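Local atomic coordinates of NADPH-flavin oxidoreductase (Helicobacter pylori, PDB entry 2H0U), a protein that binds FMN as a dimeric flavoenzyme of the nitroreductase family and probably uses NAD(P)H to reduce its substrates. Residues R24-V36 and A147-D159. Residues are numbered along the deposited sequence; the frame is centred on the assembly and turned at random.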
loop_
_atom_site.group_PDB
_atom_site.type_symbol
_atom_site.label_atom_id
_atom_site.label_comp_id
_atom_site.label_asym_id
_atom_site.label_seq_id
_atom_site.Cartn_x
_atom_site.Cartn_y
_atom_site.Cartn_z
ATOM N N ARG A 24 12.321 -18.644 15.240
ATOM C CA ARG A 24 12.392 -17.205 14.997
ATOM C C ARG A 24 13.068 -16.877 13.670
ATOM O O ARG A 24 13.814 -17.684 13.099
ATOM C CB ARG A 24 13.015 -16.444 16.170
ATOM C CG ARG A 24 12.446 -15.009 16.272
ATOM C CD ARG A 24 12.530 -14.424 17.707
ATOM N NE ARG A 24 13.729 -13.612 17.863
ATOM C CZ ARG A 24 13.782 -12.309 17.612
ATOM N NH1 ARG A 24 12.685 -11.671 17.216
ATOM N NH2 ARG A 24 14.922 -11.644 17.777
ATOM N N ILE A 25 12.756 -15.701 13.160
ATOM C CA ILE A 25 13.363 -15.233 11.922
ATOM C C ILE A 25 14.820 -14.951 12.281
ATOM O O ILE A 25 15.094 -14.338 13.310
ATOM C CB ILE A 25 12.657 -13.959 11.438
ATOM C CG1 ILE A 25 11.182 -14.283 11.187
ATOM C CG2 ILE A 25 13.328 -13.447 10.185
ATOM C CD1 ILE A 25 10.270 -13.001 10.981
ATOM N N SER A 26 15.747 -15.408 11.442
ATOM C CA SER A 26 17.168 -15.220 11.706
ATOM C C SER A 26 17.550 -13.744 11.602
ATOM O O SER A 26 16.884 -12.942 10.900
ATOM C CB SER A 26 17.995 -16.032 10.698
ATOM O OG SER A 26 17.979 -15.375 9.440
ATOM N N GLN A 27 18.634 -13.373 12.280
ATOM C CA GLN A 27 19.095 -11.997 12.228
ATOM C C GLN A 27 19.273 -11.510 10.797
ATOM O O GLN A 27 18.841 -10.421 10.444
ATOM C CB GLN A 27 20.424 -11.842 12.979
ATOM C CG GLN A 27 20.629 -10.417 13.436
ATOM C CD GLN A 27 19.538 -9.987 14.425
ATOM O OE1 GLN A 27 19.115 -10.766 15.306
ATOM N NE2 GLN A 27 19.070 -8.743 14.279
ATOM N N LYS A 28 19.892 -12.337 9.966
ATOM C CA LYS A 28 20.155 -11.915 8.600
ATOM C C LYS A 28 18.884 -11.797 7.743
ATOM O O LYS A 28 18.764 -10.835 6.973
ATOM C CB LYS A 28 21.197 -12.826 7.960
ATOM C CG LYS A 28 22.612 -12.329 8.283
ATOM C CD LYS A 28 23.578 -13.486 8.287
ATOM C CE LYS A 28 24.222 -13.715 6.940
ATOM N NZ LYS A 28 25.521 -14.476 7.119
ATOM N N ASP A 29 17.944 -12.739 7.900
ATOM C CA ASP A 29 16.662 -12.646 7.178
ATOM C C ASP A 29 15.919 -11.374 7.623
ATOM O O ASP A 29 15.319 -10.676 6.793
ATOM C CB ASP A 29 15.771 -13.876 7.362
ATOM C CG ASP A 29 16.223 -15.080 6.519
ATOM O OD1 ASP A 29 17.123 -14.935 5.657
ATOM O OD2 ASP A 29 15.652 -16.169 6.730
ATOM N N TRP A 30 15.925 -11.079 8.926
ATOM C CA TRP A 30 15.201 -9.886 9.394
ATOM C C TRP A 30 15.826 -8.608 8.817
ATOM O O TRP A 30 15.112 -7.697 8.394
ATOM C CB TRP A 30 15.027 -9.842 10.925
ATOM C CG TRP A 30 14.213 -8.627 11.283
ATOM C CD1 TRP A 30 14.651 -7.459 11.884
ATOM C CD2 TRP A 30 12.842 -8.430 10.963
ATOM N NE1 TRP A 30 13.587 -6.550 11.976
ATOM C CE2 TRP A 30 12.482 -7.121 11.402
ATOM C CE3 TRP A 30 11.861 -9.240 10.328
ATOM C CZ2 TRP A 30 11.189 -6.597 11.233
ATOM C CZ3 TRP A 30 10.567 -8.708 10.166
ATOM C CH2 TRP A 30 10.251 -7.399 10.596
ATOM N N GLU A 31 17.157 -8.544 8.754
ATOM C CA GLU A 31 17.840 -7.358 8.247
ATOM C C GLU A 31 17.480 -7.200 6.777
ATOM O O GLU A 31 17.321 -6.087 6.292
ATOM C CB GLU A 31 19.367 -7.534 8.406
ATOM C CG GLU A 31 19.824 -7.314 9.856
ATOM C CD GLU A 31 21.254 -7.768 10.125
ATOM O OE1 GLU A 31 21.870 -8.472 9.262
ATOM O OE2 GLU A 31 21.753 -7.450 11.234
ATOM N N ALA A 32 17.339 -8.309 6.058
ATOM C CA ALA A 32 16.933 -8.197 4.629
ATOM C C ALA A 32 15.524 -7.643 4.488
ATOM O O ALA A 32 15.272 -6.806 3.613
ATOM C CB ALA A 32 17.024 -9.532 3.910
ATOM N N LEU A 33 14.617 -8.067 5.359
ATOM C CA LEU A 33 13.237 -7.567 5.283
ATOM C C LEU A 33 13.174 -6.082 5.615
ATOM O O LEU A 33 12.441 -5.334 4.982
ATOM C CB LEU A 33 12.293 -8.410 6.187
ATOM C CG LEU A 33 12.022 -9.850 5.746
ATOM C CD1 LEU A 33 11.166 -10.569 6.762
ATOM C CD2 LEU A 33 11.376 -9.932 4.330
ATOM N N VAL A 34 13.979 -5.632 6.566
ATOM C CA VAL A 34 13.999 -4.196 6.913
ATOM C C VAL A 34 14.528 -3.416 5.699
ATOM O O VAL A 34 14.001 -2.352 5.351
ATOM C CB VAL A 34 14.927 -3.901 8.130
ATOM C CG1 VAL A 34 15.068 -2.361 8.311
ATOM C CG2 VAL A 34 14.354 -4.517 9.367
ATOM N N GLU A 35 15.543 -3.982 5.057
ATOM C CA GLU A 35 16.052 -3.418 3.805
ATOM C C GLU A 35 14.988 -3.308 2.706
ATOM O O GLU A 35 14.912 -2.292 2.004
ATOM C CB GLU A 35 17.310 -4.178 3.343
ATOM C CG GLU A 35 17.949 -3.634 2.051
ATOM C CD GLU A 35 18.614 -2.259 2.206
ATOM O OE1 GLU A 35 18.728 -1.698 3.333
ATOM O OE2 GLU A 35 19.108 -1.764 1.185
ATOM N N VAL A 36 14.177 -4.353 2.536
ATOM C CA VAL A 36 13.018 -4.286 1.632
ATOM C C VAL A 36 12.150 -3.049 1.944
ATOM O O VAL A 36 11.784 -2.290 1.035
ATOM C CB VAL A 36 12.184 -5.608 1.679
ATOM C CG1 VAL A 36 10.869 -5.488 0.883
ATOM C CG2 VAL A 36 13.023 -6.776 1.118
ATOM N N ALA A 147 3.465 -3.769 2.386
ATOM C CA ALA A 147 3.166 -4.796 1.355
ATOM C C ALA A 147 4.449 -5.449 0.810
ATOM O O ALA A 147 4.528 -6.677 0.671
ATOM C CB ALA A 147 2.338 -4.175 0.162
ATOM N N ASN A 148 5.435 -4.618 0.459
ATOM C CA ASN A 148 6.672 -5.115 -0.076
ATOM C C ASN A 148 7.357 -6.069 0.933
ATOM O O ASN A 148 7.899 -7.132 0.546
ATOM C CB ASN A 148 7.600 -3.939 -0.441
ATOM C CG ASN A 148 7.165 -3.263 -1.714
ATOM O OD1 ASN A 148 6.124 -3.624 -2.271
ATOM N ND2 ASN A 148 7.956 -2.310 -2.200
HETATM N N MSE A 149 7.355 -5.679 2.202
HETATM C CA MSE A 149 7.912 -6.543 3.257
HETATM C C MSE A 149 7.169 -7.875 3.370
HETATM O O MSE A 149 7.784 -8.922 3.506
HETATM C CB MSE A 149 7.929 -5.806 4.611
HETATM C CG MSE A 149 8.982 -4.670 4.562
HETATM SE SE MSE A 149 9.135 -3.752 6.282
HETATM C CE MSE A 149 9.822 -5.234 7.439
HETATM N N MSE A 150 5.834 -7.851 3.378
HETATM C CA MSE A 150 5.090 -9.119 3.449
HETATM C C MSE A 150 5.354 -9.992 2.253
HETATM O O MSE A 150 5.489 -11.214 2.387
HETATM C CB MSE A 150 3.591 -8.848 3.560
HETATM C CG MSE A 150 3.360 -8.115 4.853
HETATM SE SE MSE A 150 1.428 -8.011 5.165
HETATM C CE MSE A 150 0.953 -6.838 3.738
HETATM N N MSE A 151 5.452 -9.386 1.059
HETATM C CA MSE A 151 5.694 -10.193 -0.111
HETATM C C MSE A 151 7.128 -10.770 -0.114
HETATM O O MSE A 151 7.338 -11.932 -0.460
HETATM C CB MSE A 151 5.373 -9.396 -1.402
HETATM C CG MSE A 151 5.520 -10.243 -2.670
HETATM SE SE MSE A 151 3.940 -11.413 -2.751
HETATM C CE MSE A 151 2.679 -10.486 -1.541
ATOM N N ALA A 152 8.113 -9.975 0.284
ATOM C CA ALA A 152 9.488 -10.461 0.438
ATOM C C ALA A 152 9.589 -11.569 1.494
ATOM O O ALA A 152 10.317 -12.590 1.313
ATOM C CB ALA A 152 10.392 -9.262 0.802
ATOM N N ALA A 153 8.849 -11.386 2.592
ATOM C CA ALA A 153 8.793 -12.382 3.659
ATOM C C ALA A 153 8.302 -13.714 3.047
ATOM O O ALA A 153 8.907 -14.770 3.274
ATOM C CB ALA A 153 7.854 -11.908 4.773
ATOM N N ALA A 154 7.257 -13.640 2.208
ATOM C CA ALA A 154 6.720 -14.873 1.555
ATOM C C ALA A 154 7.777 -15.507 0.646
ATOM O O ALA A 154 7.957 -16.725 0.645
ATOM C CB ALA A 154 5.446 -14.583 0.773
HETATM N N MSE A 155 8.503 -14.697 -0.096
HETATM C CA MSE A 155 9.620 -15.226 -0.887
HETATM C C MSE A 155 10.643 -15.991 -0.047
HETATM O O MSE A 155 11.181 -17.002 -0.518
HETATM C CB MSE A 155 10.309 -14.136 -1.687
HETATM C CG MSE A 155 9.498 -13.602 -2.819
HETATM SE SE MSE A 155 10.488 -12.112 -3.656
HETATM C CE MSE A 155 11.962 -13.185 -4.441
ATOM N N LEU A 156 10.869 -15.549 1.198
ATOM C CA LEU A 156 11.778 -16.249 2.126
ATOM C C LEU A 156 11.141 -17.368 2.932
ATOM O O LEU A 156 11.818 -17.980 3.743
ATOM C CB LEU A 156 12.441 -15.264 3.101
ATOM C CG LEU A 156 13.429 -14.266 2.497
ATOM C CD1 LEU A 156 13.853 -13.206 3.520
ATOM C CD2 LEU A 156 14.659 -15.017 1.920
ATOM N N GLY A 157 9.858 -17.645 2.718
ATOM C CA GLY A 157 9.154 -18.704 3.461
ATOM C C GLY A 157 8.722 -18.280 4.845
ATOM O O GLY A 157 8.444 -19.127 5.721
ATOM N N ILE A 158 8.598 -16.963 5.022
ATOM C CA ILE A 158 8.271 -16.362 6.322
ATOM C C ILE A 158 6.830 -15.860 6.254
ATOM O O ILE A 158 6.392 -15.363 5.219
ATOM C CB ILE A 158 9.256 -15.181 6.668
ATOM C CG1 ILE A 158 10.677 -15.738 6.879
ATOM C CG2 ILE A 158 8.818 -14.394 7.938
ATOM C CD1 ILE A 158 11.762 -14.668 6.858
ATOM N N ASP A 159 6.094 -16.003 7.343
ATOM C CA ASP A 159 4.699 -15.575 7.339
ATOM C C ASP A 159 4.511 -14.231 7.930
ATOM O O ASP A 159 5.433 -13.680 8.514
ATOM C CB ASP A 159 3.842 -16.614 8.056
ATOM C CG ASP A 159 3.824 -17.914 7.314
ATOM O OD1 ASP A 159 3.026 -18.027 6.345
ATOM O OD2 ASP A 159 4.565 -18.830 7.727
HETATM O O HOH W 1 10.914 -2.451 -1.576
#
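Leu33 and Met149 show how two helices can be keyed together by apolar side chains from both partners. Leu33 directs CD2 onto the turn at Ala152 and Ala153, lying 3.4 Å from Ala153 N, while its CD1 meets Ile158 CD1 tip to tip at 4.1 Å. In return, selenomethionine Met149 enters as a knob among Trp30, Leu33, Val34 and Val36. A bend at its last torsion (chi3 64°) brings CE beside Leu33 O and obliquely to Trp30 CH2, 3.9 Å away. Val36 straddles the neighbouring turn: CG1 rests 3.4 Å from Asn148 O, and CG2 packs on Ala152 CB. A water links Val36 O to Asn148 ND2. Ile25 and Ile158 cross at about a right angle, with Ile25 CD1 3.6 Å from Ile158 CG2. Asp29 lays CB beside Ile158 CD1, its carboxylate passing near Leu156 CD1; its OD1 forms a salt bridge with Arg3 of the second subunit. The axes of 27-36, N-capped by Ser26, and 147-155, followed by a Schellman motif at Gly157, approach to 8.8 Å at 145°. This is antiparallel helix packing with one knob-into-hole in the nitroreductase fold, the Asn148 side chain about 8 Å from FMN.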